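Local coordinates for variant surface glycoprotein MITAT 1.1 (Trypanosoma brucei brucei, PDB 5LY9) that forms the antigenically variable coat on the parasite surface that shields the trypanosome from the host immune response, this chain being the membrane-distal N-terminal part, at residues I42-Y47 and V344-I349; Q63-L68 and L316-A321; E322-G327 and S351-I356. All blocks are in the same frame, centred on the assembly; numbering follows the deposited sequence.

Interaction 1. Residues I42-Y47 and V344-I349; sequences IKAAEY and VELGDI. With NAG (2-acetamido-2-deoxy-beta-D-glucopyranose), chain C.
The ring of Tyr47 lays one face against the backbone turn at Leu346 and Gly347. Gly347 N stands 3.9 Å above the ring plane near its centre, whereas Leu346 C lies over that same face but toward the rim. Gly347 CA is 4.0 Å from the Tyr47 ring centroid and 19° off the normal, which meets the geometry of a CH-pi contact; having no side chain, Gly347 presents its CA directly to the ring. At the ring's outer end the hydroxyl turns to the second subunit, with hydrogen bonds to Glu46 and Asn77 of that chain. Nearer the backbone of 42-47, Tyr47 CB meets Leu346 CB at 3.8 Å. With CG anti to the carbonyl carbon (chi1 -73°), Leu346 turns its CD1 branch onto Ala44 CB at 3.6 Å. The axes of the two segments approach to 9.6 Å and are inclined by 20°, so helices 24-55 and 343-367 run nearly parallel here. Away from this interface, Ala45 CA is 3.1 Å from O7 of the N-acetylglucosamine. No hydrogen bond joins the two segments: their adhesion rests on apolar and CH-pi contacts, while the tyrosine's polar end serves the dimer interface.

Interaction 2. Residues Q63-L68 and L316-A321; sequences QQLTLL and LDMVDA. Unlike the reference sequence in segment 63-68: Leu65 (reference Ser). With NAG (2-acetamido-2-deoxy-beta-D-glucopyranose), chain C; MAN (alpha-D-mannopyranose), chain B.
Three apolar pairs join Leu65 and Leu68 to helix 313-321. Leu65 divides its branches between two partners: CD1 meets Met318 CE at 4.0 Å, and CD2 meets Val319 CG2 at 3.9 Å. The methionine crosses Leu65 at about a right angle, and a bend about its CG-SD bond (chi3 76°) sets the terminal methyl CE against Leu65 CD1; Val319 and Leu65 instead run past one another in opposite directions. One turn farther along helix 62-114, Leu68 CD1 touches Leu316 CD2 at 4.0 Å. Tyr52 of helix 24-55 touches both Leu65 and Met318, extending the apolar cluster.

The sugar contacts of this pair are made by residues 316-321. The N-acetylglucosamine donates a hydrogen bond from O3 to Asp320 OD1 at 2.5 Å, and the same sugar is also bonded by Lys48. Its methyl C8 lies 4.0 Å from Leu316 CD2, while mannose O6 comes within 3.4 Å of Ala321 CA.

The axes of the two segments are 11.5 Å apart and inclined by 86°. A short helix thus lies almost squarely across the long helix 62-114, forming an orthogonal helix pair in the A-type variant surface glycoprotein fold, with the protein's own glycan packed beside the short helix.

Interaction 3. Residues E322-G327 and S351-I356; sequences EIIPAG and SNYEMI
The contact joins a two-stranded antiparallel sheet, 323-324 with 335-336, and the loop leaving its first strand to helix 343-367. Tyr353 carries most of it, projecting from the helix toward Ile324 and Pro325. Its CG is anti to the carbonyl carbon (chi1 -81°), which sends the ring across the gap between the backbones, where the CA atoms of Ile324 and Tyr353 are 10.2 Å apart. Ile324 CD1 reaches the ring obliquely, 4.2 Å from Tyr353 CE2. The phenolic end comes up against the proline ring: Tyr353 OH is 3.5 Å from Pro325 CD and 4.1 Å from Pro325 CG, the two side chains approaching from opposite directions. These are van der Waals contacts, and no direct hydrogen bond links the segments.

The polar link is made through water. Gly327 O and Asn352 OD1 are both acceptors and stand 4.4 Å apart, too far for a direct bond. One water lies between them, donating to Gly327 O at 3.2 Å and to Asn352 OD1 at 2.8 Å, which accounts for both of its hydrogens. Asn352 OD1 also accepts from the backbone N of Ala329, so a second bond fixes the amide and ties the chain just beyond Gly327 to the same helix. Gly327 has a positive phi of 105° with psi -28°, angles at which a CB would press on the carbonyl O of Ala326.

Backbone hydrogen bonds pair Ile324 with Ala335 in the sheet and Glu322 with Leu337 just beyond it. Tyr353, packed also on Ile51, Ala54 and Lys55, thus lies between the strand 323-324 side and helix 24-55, while Glu322, just before the strand, reaches that helix through a salt bridge to Lys55.

From the N terminus, helix 24-55 first supplies 42-47, whose partner 344-349 comes almost 300 residues later; interaction 1 therefore closes a very long loop. Interaction 2, between 63-68 and 316-321, is nested wholly inside it. Directly afterwards, 322-327 opens interaction 3, which closes at 351-356 beyond the second segment of interaction 1, so interactions 1 and 3 cross. Both use helix 343-367, and they touch where Ile349 CG2 lies 4.2 Å from Ile324 CG2. Interactions 1 and 2 both meet the same N-acetylglucosamine, although their nearest atoms remain about 6 Å apart. Interaction 1 joins helix 24-55 to 343-367, interaction 2 joins 62-114 to 313-321, and interaction 3 joins 343-367 to the small sheet.

Interaction 1. Residues I42-Y47 and V344-I349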
loop_
_atom_site.group_PDB
_atom_site.type_symbol
_atom_site.label_atom_id
_atom_site.label_comp_id
_atom_site.label_asym_id
_atom_site.label_seq_id
_atom_site.Cartn_x
_atom_site.Cartn_y
_atom_site.Cartn_z
ATOM N N ILE A 42 11.065 -11.566 14.412
ATOM C CA ILE A 42 12.456 -11.971 14.185
ATOM C C ILE A 42 13.407 -10.990 14.820
ATOM O O ILE A 42 14.464 -11.417 15.394
ATOM C CB ILE A 42 12.741 -12.202 12.689
ATOM C CG1 ILE A 42 11.851 -13.329 12.138
ATOM C CG2 ILE A 42 14.145 -12.678 12.422
ATOM C CD1 ILE A 42 11.886 -13.363 10.644
ATOM N N LYS A 43 13.090 -9.716 14.778
ATOM C CA LYS A 43 13.853 -8.727 15.568
ATOM C C LYS A 43 13.802 -9.042 17.031
ATOM O O LYS A 43 14.842 -8.938 17.717
ATOM C CB LYS A 43 13.389 -7.295 15.282
ATOM C CG LYS A 43 14.103 -6.208 16.011
ATOM C CD LYS A 43 15.593 -6.067 15.749
ATOM C CE LYS A 43 15.957 -5.586 14.347
ATOM N NZ LYS A 43 17.402 -5.626 13.908
ATOM N N ALA A 44 12.611 -9.400 17.544
ATOM C CA ALA A 44 12.545 -9.741 18.969
ATOM C C ALA A 44 13.470 -10.925 19.291
ATOM O O ALA A 44 14.158 -10.937 20.305
ATOM C CB ALA A 44 11.136 -10.035 19.376
ATOM N N ALA A 45 13.539 -11.901 18.409
ATOM C CA ALA A 45 14.406 -13.042 18.633
ATOM C C ALA A 45 15.885 -12.634 18.620
ATOM O O ALA A 45 16.674 -13.098 19.474
ATOM C CB ALA A 45 14.132 -14.129 17.628
ATOM N N GLU A 46 16.274 -11.757 17.676
ATOM C CA GLU A 46 17.576 -11.182 17.690
ATOM C C GLU A 46 17.888 -10.558 19.037
ATOM O O GLU A 46 18.941 -10.793 19.631
ATOM C CB GLU A 46 17.733 -10.160 16.551
ATOM C CG GLU A 46 19.096 -9.492 16.525
ATOM C CD GLU A 46 19.209 -8.278 15.656
ATOM O OE1 GLU A 46 18.294 -7.951 14.901
ATOM O OE2 GLU A 46 20.269 -7.614 15.709
ATOM N N TYR A 47 16.933 -9.766 19.525
ATOM C CA TYR A 47 17.127 -9.076 20.801
ATOM C C TYR A 47 17.292 -10.067 21.975
ATOM O O TYR A 47 18.148 -9.905 22.822
ATOM C CB TYR A 47 16.009 -8.106 21.085
ATOM C CG TYR A 47 16.095 -6.741 20.469
ATOM C CD1 TYR A 47 17.248 -5.996 20.546
ATOM C CD2 TYR A 47 14.984 -6.114 19.948
ATOM C CE1 TYR A 47 17.350 -4.716 19.976
ATOM C CE2 TYR A 47 15.077 -4.828 19.418
ATOM C CZ TYR A 47 16.256 -4.135 19.445
ATOM O OH TYR A 47 16.346 -2.825 19.010
ATOM N N VAL A 344 10.182 -2.626 21.614
ATOM C CA VAL A 344 10.684 -1.458 22.327
ATOM C C VAL A 344 11.200 -1.874 23.694
ATOM O O VAL A 344 12.321 -1.513 24.118
ATOM C CB VAL A 344 9.563 -0.367 22.477
ATOM C CG1 VAL A 344 10.028 0.730 23.402
ATOM C CG2 VAL A 344 9.269 0.163 21.121
ATOM N N GLU A 345 10.408 -2.660 24.402
ATOM C CA GLU A 345 10.900 -3.213 25.675
ATOM C C GLU A 345 12.189 -3.968 25.572
ATOM O O GLU A 345 13.065 -3.801 26.417
ATOM C CB GLU A 345 9.895 -4.175 26.309
ATOM C CG GLU A 345 8.651 -3.447 26.784
ATOM C CD GLU A 345 7.605 -4.363 27.434
ATOM O OE1 GLU A 345 7.945 -5.520 27.826
ATOM O OE2 GLU A 345 6.383 -3.904 27.491
ATOM N N LEU A 346 12.294 -4.812 24.553
ATOM C CA LEU A 346 13.499 -5.635 24.398
ATOM C C LEU A 346 14.706 -4.788 24.084
ATOM O O LEU A 346 15.774 -5.012 24.592
ATOM C CB LEU A 346 13.295 -6.687 23.322
ATOM C CG LEU A 346 12.352 -7.775 23.827
ATOM C CD1 LEU A 346 11.862 -8.564 22.629
ATOM C CD2 LEU A 346 12.988 -8.754 24.863
ATOM N N GLY A 347 14.519 -3.781 23.218
ATOM C CA GLY A 347 15.548 -2.773 22.961
ATOM C C GLY A 347 16.070 -2.076 24.223
ATOM O O GLY A 347 17.287 -1.890 24.380
ATOM N N ASP A 348 15.187 -1.689 25.114
ATOM C CA ASP A 348 15.582 -1.098 26.390
ATOM C C ASP A 348 16.423 -2.103 27.238
ATOM O O ASP A 348 17.458 -1.741 27.841
ATOM C CB ASP A 348 14.350 -0.769 27.253
ATOM C CG ASP A 348 13.605 0.475 26.825
ATOM O OD1 ASP A 348 13.977 1.188 25.871
ATOM O OD2 ASP A 348 12.540 0.724 27.508
ATOM N N ILE A 349 15.965 -3.363 27.311
ATOM C CA ILE A 349 16.685 -4.344 28.096
ATOM C C ILE A 349 18.110 -4.569 27.518
ATOM O O ILE A 349 19.091 -4.632 28.268
ATOM C CB ILE A 349 15.905 -5.682 28.159
ATOM C CG1 ILE A 349 14.621 -5.518 29.035
ATOM C CG2 ILE A 349 16.745 -6.773 28.753
ATOM C CD1 ILE A 349 13.546 -6.536 28.707
HETATM C C1 NAG C . 10.215 -17.113 19.084
HETATM C C2 NAG C . 10.843 -16.604 20.346
HETATM C C3 NAG C . 10.110 -17.069 21.604
HETATM C C4 NAG C . 8.607 -16.799 21.492
HETATM C C5 NAG C . 8.152 -17.408 20.171
HETATM C C6 NAG C . 6.669 -17.278 19.886
HETATM C C7 NAG C . 13.191 -16.123 20.703
HETATM C C8 NAG C . 14.549 -16.684 20.947
HETATM N N2 NAG C . 12.238 -17.006 20.514
HETATM O O3 NAG C . 10.624 -16.431 22.806
HETATM O O4 NAG C . 7.851 -17.202 22.691
HETATM O O5 NAG C . 8.853 -16.768 19.073
HETATM O O6 NAG C . 6.361 -15.909 19.898
HETATM O O7 NAG C . 12.966 -14.941 20.614
#

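Interaction 2. Residues Q63-L68 and L316-A321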
loop_
_atom_site.group_PDB
_atom_site.type_symbol
_atom_site.label_atom_id
_atom_site.label_comp_id
_atom_site.label_asym_id
_atom_site.label_seq_id
_atom_site.Cartn_x
_atom_site.Cartn_y
_atom_site.Cartn_z
ATOM N N GLN A 63 29.351 -19.839 20.712
ATOM C CA GLN A 63 29.311 -19.910 19.294
ATOM C C GLN A 63 27.905 -20.226 18.754
ATOM O O GLN A 63 27.500 -19.632 17.768
ATOM C CB GLN A 63 30.300 -20.908 18.704
ATOM C CG GLN A 63 31.761 -20.506 18.946
ATOM C CD GLN A 63 32.752 -21.532 18.341
ATOM O OE1 GLN A 63 32.529 -22.100 17.305
ATOM N NE2 GLN A 63 33.866 -21.717 18.978
ATOM N N GLN A 64 27.191 -21.148 19.386
ATOM C CA GLN A 64 25.796 -21.471 18.978
ATOM C C GLN A 64 24.917 -20.220 19.061
ATOM O O GLN A 64 24.162 -19.884 18.145
ATOM C CB GLN A 64 25.216 -22.516 19.928
ATOM C CG GLN A 64 25.921 -23.852 19.842
ATOM C CD GLN A 64 27.150 -24.037 20.718
ATOM O OE1 GLN A 64 27.754 -23.102 21.233
ATOM N NE2 GLN A 64 27.588 -25.289 20.825
ATOM N N LEU A 65 25.069 -19.476 20.129
ATOM C CA LEU A 65 24.176 -18.312 20.366
ATOM C C LEU A 65 24.562 -17.098 19.476
ATOM O O LEU A 65 23.703 -16.377 18.985
ATOM C CB LEU A 65 24.210 -17.944 21.844
ATOM C CG LEU A 65 23.534 -19.032 22.714
ATOM C CD1 LEU A 65 23.602 -18.650 24.157
ATOM C CD2 LEU A 65 22.075 -19.172 22.349
ATOM N N THR A 66 25.852 -16.912 19.254
ATOM C CA THR A 66 26.340 -15.887 18.320
ATOM C C THR A 66 25.745 -16.130 16.933
ATOM O O THR A 66 25.255 -15.217 16.295
ATOM C CB THR A 66 27.835 -15.845 18.257
ATOM O OG1 THR A 66 28.368 -15.429 19.529
ATOM C CG2 THR A 66 28.343 -14.904 17.215
ATOM N N LEU A 67 25.837 -17.361 16.482
ATOM C CA LEU A 67 25.293 -17.781 15.209
ATOM C C LEU A 67 23.835 -17.513 15.115
ATOM O O LEU A 67 23.333 -16.937 14.105
ATOM C CB LEU A 67 25.587 -19.232 14.999
ATOM C CG LEU A 67 25.041 -19.766 13.700
ATOM C CD1 LEU A 67 25.661 -19.071 12.457
ATOM C CD2 LEU A 67 25.199 -21.228 13.634
ATOM N N LEU A 68 23.055 -17.867 16.155
ATOM C CA LEU A 68 21.634 -17.679 16.094
ATOM C C LEU A 68 21.267 -16.187 16.107
ATOM O O LEU A 68 20.374 -15.771 15.390
ATOM C CB LEU A 68 20.942 -18.419 17.260
ATOM C CG LEU A 68 20.949 -19.916 17.083
ATOM C CD1 LEU A 68 20.583 -20.626 18.422
ATOM C CD2 LEU A 68 20.048 -20.366 15.996
ATOM N N LEU A 316 17.513 -22.111 21.936
ATOM C CA LEU A 316 16.468 -21.076 21.920
ATOM C C LEU A 316 15.638 -21.187 23.234
ATOM O O LEU A 316 15.193 -20.171 23.799
ATOM C CB LEU A 316 15.598 -21.227 20.717
ATOM C CG LEU A 316 16.308 -20.993 19.375
ATOM C CD1 LEU A 316 15.401 -21.345 18.181
ATOM C CD2 LEU A 316 16.803 -19.596 19.297
ATOM N N ASP A 317 15.386 -22.409 23.660
ATOM C CA ASP A 317 14.703 -22.644 24.952
ATOM C C ASP A 317 15.444 -22.088 26.154
ATOM O O ASP A 317 14.840 -21.471 27.039
ATOM C CB ASP A 317 14.396 -24.123 25.149
ATOM C CG ASP A 317 13.286 -24.633 24.230
ATOM O OD1 ASP A 317 12.500 -23.862 23.615
ATOM O OD2 ASP A 317 13.198 -25.859 24.116
ATOM N N MET A 318 16.764 -22.259 26.163
ATOM C CA MET A 318 17.629 -21.684 27.170
ATOM C C MET A 318 17.542 -20.161 27.198
ATOM O O MET A 318 17.412 -19.549 28.238
ATOM C CB MET A 318 19.049 -22.178 26.893
ATOM C CG MET A 318 20.045 -21.801 27.899
ATOM S SD MET A 318 21.574 -22.757 27.553
ATOM C CE MET A 318 22.152 -21.854 26.164
ATOM N N VAL A 319 17.483 -19.538 26.022
ATOM C CA VAL A 319 17.314 -18.087 25.964
ATOM C C VAL A 319 15.953 -17.661 26.560
ATOM O O VAL A 319 15.873 -16.734 27.363
ATOM C CB VAL A 319 17.469 -17.644 24.480
ATOM C CG1 VAL A 319 16.997 -16.244 24.278
ATOM C CG2 VAL A 319 18.931 -17.739 24.103
ATOM N N ASP A 320 14.907 -18.342 26.134
ATOM C CA ASP A 320 13.529 -18.076 26.610
ATOM C C ASP A 320 13.348 -18.173 28.133
ATOM O O ASP A 320 12.646 -17.363 28.718
ATOM C CB ASP A 320 12.536 -19.025 25.959
ATOM C CG ASP A 320 12.219 -18.652 24.509
ATOM O OD1 ASP A 320 12.539 -17.512 24.065
ATOM O OD2 ASP A 320 11.661 -19.544 23.811
ATOM N N ALA A 321 14.058 -19.088 28.771
ATOM C CA ALA A 321 13.928 -19.305 30.206
ATOM C C ALA A 321 14.688 -18.276 31.032
ATOM O O ALA A 321 14.508 -18.182 32.247
ATOM C CB ALA A 321 14.491 -20.702 30.490
HETATM C C1 NAG C . 10.215 -17.113 19.084
HETATM C C2 NAG C . 10.843 -16.604 20.346
HETATM C C3 NAG C . 10.110 -17.069 21.604
HETATM C C4 NAG C . 8.607 -16.799 21.492
HETATM C C5 NAG C . 8.152 -17.408 20.171
HETATM C C6 NAG C . 6.669 -17.278 19.886
HETATM C C7 NAG C . 13.191 -16.123 20.703
HETATM C C8 NAG C . 14.549 -16.684 20.947
HETATM N N2 NAG C . 12.238 -17.006 20.514
HETATM O O3 NAG C . 10.624 -16.431 22.806
HETATM O O4 NAG C . 7.851 -17.202 22.691
HETATM O O5 NAG C . 8.853 -16.768 19.073
HETATM O O6 NAG C . 6.361 -15.909 19.898
HETATM O O7 NAG C . 12.966 -14.941 20.614
HETATM C C1 MAN B . 8.006 -21.414 26.944
HETATM C C2 MAN B . 7.106 -22.210 27.869
HETATM C C3 MAN B . 6.493 -21.220 28.831
HETATM C C4 MAN B . 7.560 -20.407 29.565
HETATM C C5 MAN B . 8.657 -19.813 28.659
HETATM C C6 MAN B . 9.970 -19.532 29.402
HETATM O O2 MAN B . 7.863 -23.267 28.524
HETATM O O3 MAN B . 5.668 -22.019 29.692
HETATM O O4 MAN B . 6.920 -19.325 30.212
HETATM O O5 MAN B . 9.022 -20.729 27.655
HETATM O O6 MAN B . 10.903 -20.664 29.386
#

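Interaction 3. Residues E322-G327 and S351-I356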
loop_
_atom_site.group_PDB
_atom_site.type_symbol
_atom_site.label_atom_id
_atom_site.label_comp_id
_atom_site.label_asym_id
_atom_site.label_seq_id
_atom_site.Cartn_x
_atom_site.Cartn_y
_atom_site.Cartn_z
ATOM N N GLU A 322 15.547 -17.486 30.390
ATOM C CA GLU A 322 16.428 -16.610 31.100
ATOM C C GLU A 322 15.590 -15.491 31.738
ATOM O O GLU A 322 14.837 -14.838 31.059
ATOM C CB GLU A 322 17.544 -16.061 30.195
ATOM C CG GLU A 322 18.590 -15.216 30.906
ATOM C CD GLU A 322 19.643 -16.031 31.687
ATOM O OE1 GLU A 322 19.541 -17.267 31.733
ATOM O OE2 GLU A 322 20.597 -15.403 32.217
ATOM N N ILE A 323 15.752 -15.289 33.040
ATOM C CA ILE A 323 14.962 -14.311 33.747
ATOM C C ILE A 323 15.601 -12.933 33.726
ATOM O O ILE A 323 16.781 -12.787 33.987
ATOM C CB ILE A 323 14.763 -14.713 35.239
ATOM C CG1 ILE A 323 13.973 -15.988 35.321
ATOM C CG2 ILE A 323 14.062 -13.591 36.028
ATOM C CD1 ILE A 323 12.516 -15.744 35.143
ATOM N N ILE A 324 14.811 -11.937 33.379
ATOM C CA ILE A 324 15.228 -10.567 33.481
ATOM C C ILE A 324 14.649 -10.003 34.768
ATOM O O ILE A 324 13.437 -9.902 34.921
ATOM C CB ILE A 324 14.686 -9.724 32.280
ATOM C CG1 ILE A 324 15.026 -10.408 30.952
ATOM C CG2 ILE A 324 15.239 -8.326 32.375
ATOM C CD1 ILE A 324 16.487 -10.783 30.807
ATOM N N PRO A 325 15.503 -9.622 35.684
ATOM C CA PRO A 325 15.045 -9.177 36.989
ATOM C C PRO A 325 14.404 -7.832 36.966
ATOM O O PRO A 325 14.710 -7.000 36.102
ATOM C CB PRO A 325 16.307 -9.110 37.832
ATOM C CG PRO A 325 17.417 -9.257 36.939
ATOM C CD PRO A 325 16.955 -9.842 35.638
ATOM N N ALA A 326 13.509 -7.623 37.936
ATOM C CA ALA A 326 12.980 -6.314 38.183
ATOM C C ALA A 326 14.154 -5.382 38.442
ATOM O O ALA A 326 15.174 -5.781 38.994
ATOM C CB ALA A 326 12.075 -6.361 39.393
ATOM N N GLY A 327 14.057 -4.165 37.941
ATOM C CA GLY A 327 15.151 -3.182 38.025
ATOM C C GLY A 327 15.927 -2.935 36.721
ATOM O O GLY A 327 16.452 -1.874 36.547
ATOM N N SER A 351 19.828 -2.469 25.751
ATOM C CA SER A 351 20.620 -1.264 26.033
ATOM C C SER A 351 21.232 -1.279 27.439
ATOM O O SER A 351 22.391 -0.951 27.621
ATOM C CB SER A 351 19.763 -0.044 25.830
ATOM O OG SER A 351 19.231 0.018 24.502
ATOM N N ASN A 352 20.411 -1.644 28.415
ATOM C CA ASN A 352 20.820 -1.676 29.810
ATOM C C ASN A 352 21.918 -2.748 29.971
ATOM O O ASN A 352 22.937 -2.500 30.623
ATOM C CB ASN A 352 19.612 -1.976 30.682
ATOM C CG ASN A 352 19.812 -1.574 32.112
ATOM O OD1 ASN A 352 18.864 -1.392 32.865
ATOM N ND2 ASN A 352 21.061 -1.497 32.519
ATOM N N TYR A 353 21.727 -3.921 29.380
ATOM C CA TYR A 353 22.777 -4.979 29.561
ATOM C C TYR A 353 24.040 -4.695 28.812
ATOM O O TYR A 353 25.043 -5.156 29.304
ATOM C CB TYR A 353 22.311 -6.410 29.228
ATOM C CG TYR A 353 21.552 -7.045 30.339
ATOM C CD1 TYR A 353 22.183 -7.426 31.523
ATOM C CD2 TYR A 353 20.195 -7.272 30.234
ATOM C CE1 TYR A 353 21.460 -8.002 32.546
ATOM C CE2 TYR A 353 19.461 -7.795 31.267
ATOM C CZ TYR A 353 20.105 -8.208 32.412
ATOM O OH TYR A 353 19.378 -8.801 33.408
ATOM N N GLU A 354 24.024 -4.016 27.667
ATOM C CA GLU A 354 25.286 -3.599 27.009
ATOM C C GLU A 354 26.112 -2.615 27.963
ATOM O O GLU A 354 27.387 -2.598 27.963
ATOM C CB GLU A 354 25.084 -2.971 25.639
ATOM C CG GLU A 354 24.597 -3.868 24.461
ATOM C CD GLU A 354 24.364 -3.112 23.077
ATOM O OE1 GLU A 354 24.439 -1.840 22.987
ATOM O OE2 GLU A 354 24.040 -3.819 22.041
ATOM N N MET A 355 25.425 -1.779 28.722
ATOM C CA MET A 355 26.082 -0.876 29.635
ATOM C C MET A 355 26.688 -1.697 30.750
ATOM O O MET A 355 27.865 -1.530 31.090
ATOM C CB MET A 355 25.115 0.157 30.255
ATOM C CG MET A 355 25.849 1.229 31.052
ATOM S SD MET A 355 24.707 2.507 31.606
ATOM C CE MET A 355 23.655 1.607 32.647
ATOM N N ILE A 356 25.904 -2.598 31.296
ATOM C CA ILE A 356 26.333 -3.470 32.381
ATOM C C ILE A 356 27.523 -4.299 31.968
ATOM O O ILE A 356 28.487 -4.461 32.773
ATOM C CB ILE A 356 25.195 -4.369 32.868
ATOM C CG1 ILE A 356 24.181 -3.554 33.658
ATOM C CG2 ILE A 356 25.759 -5.529 33.719
ATOM C CD1 ILE A 356 22.858 -4.248 33.905
HETATM O O HOH W 1 18.777 -0.052 35.286
#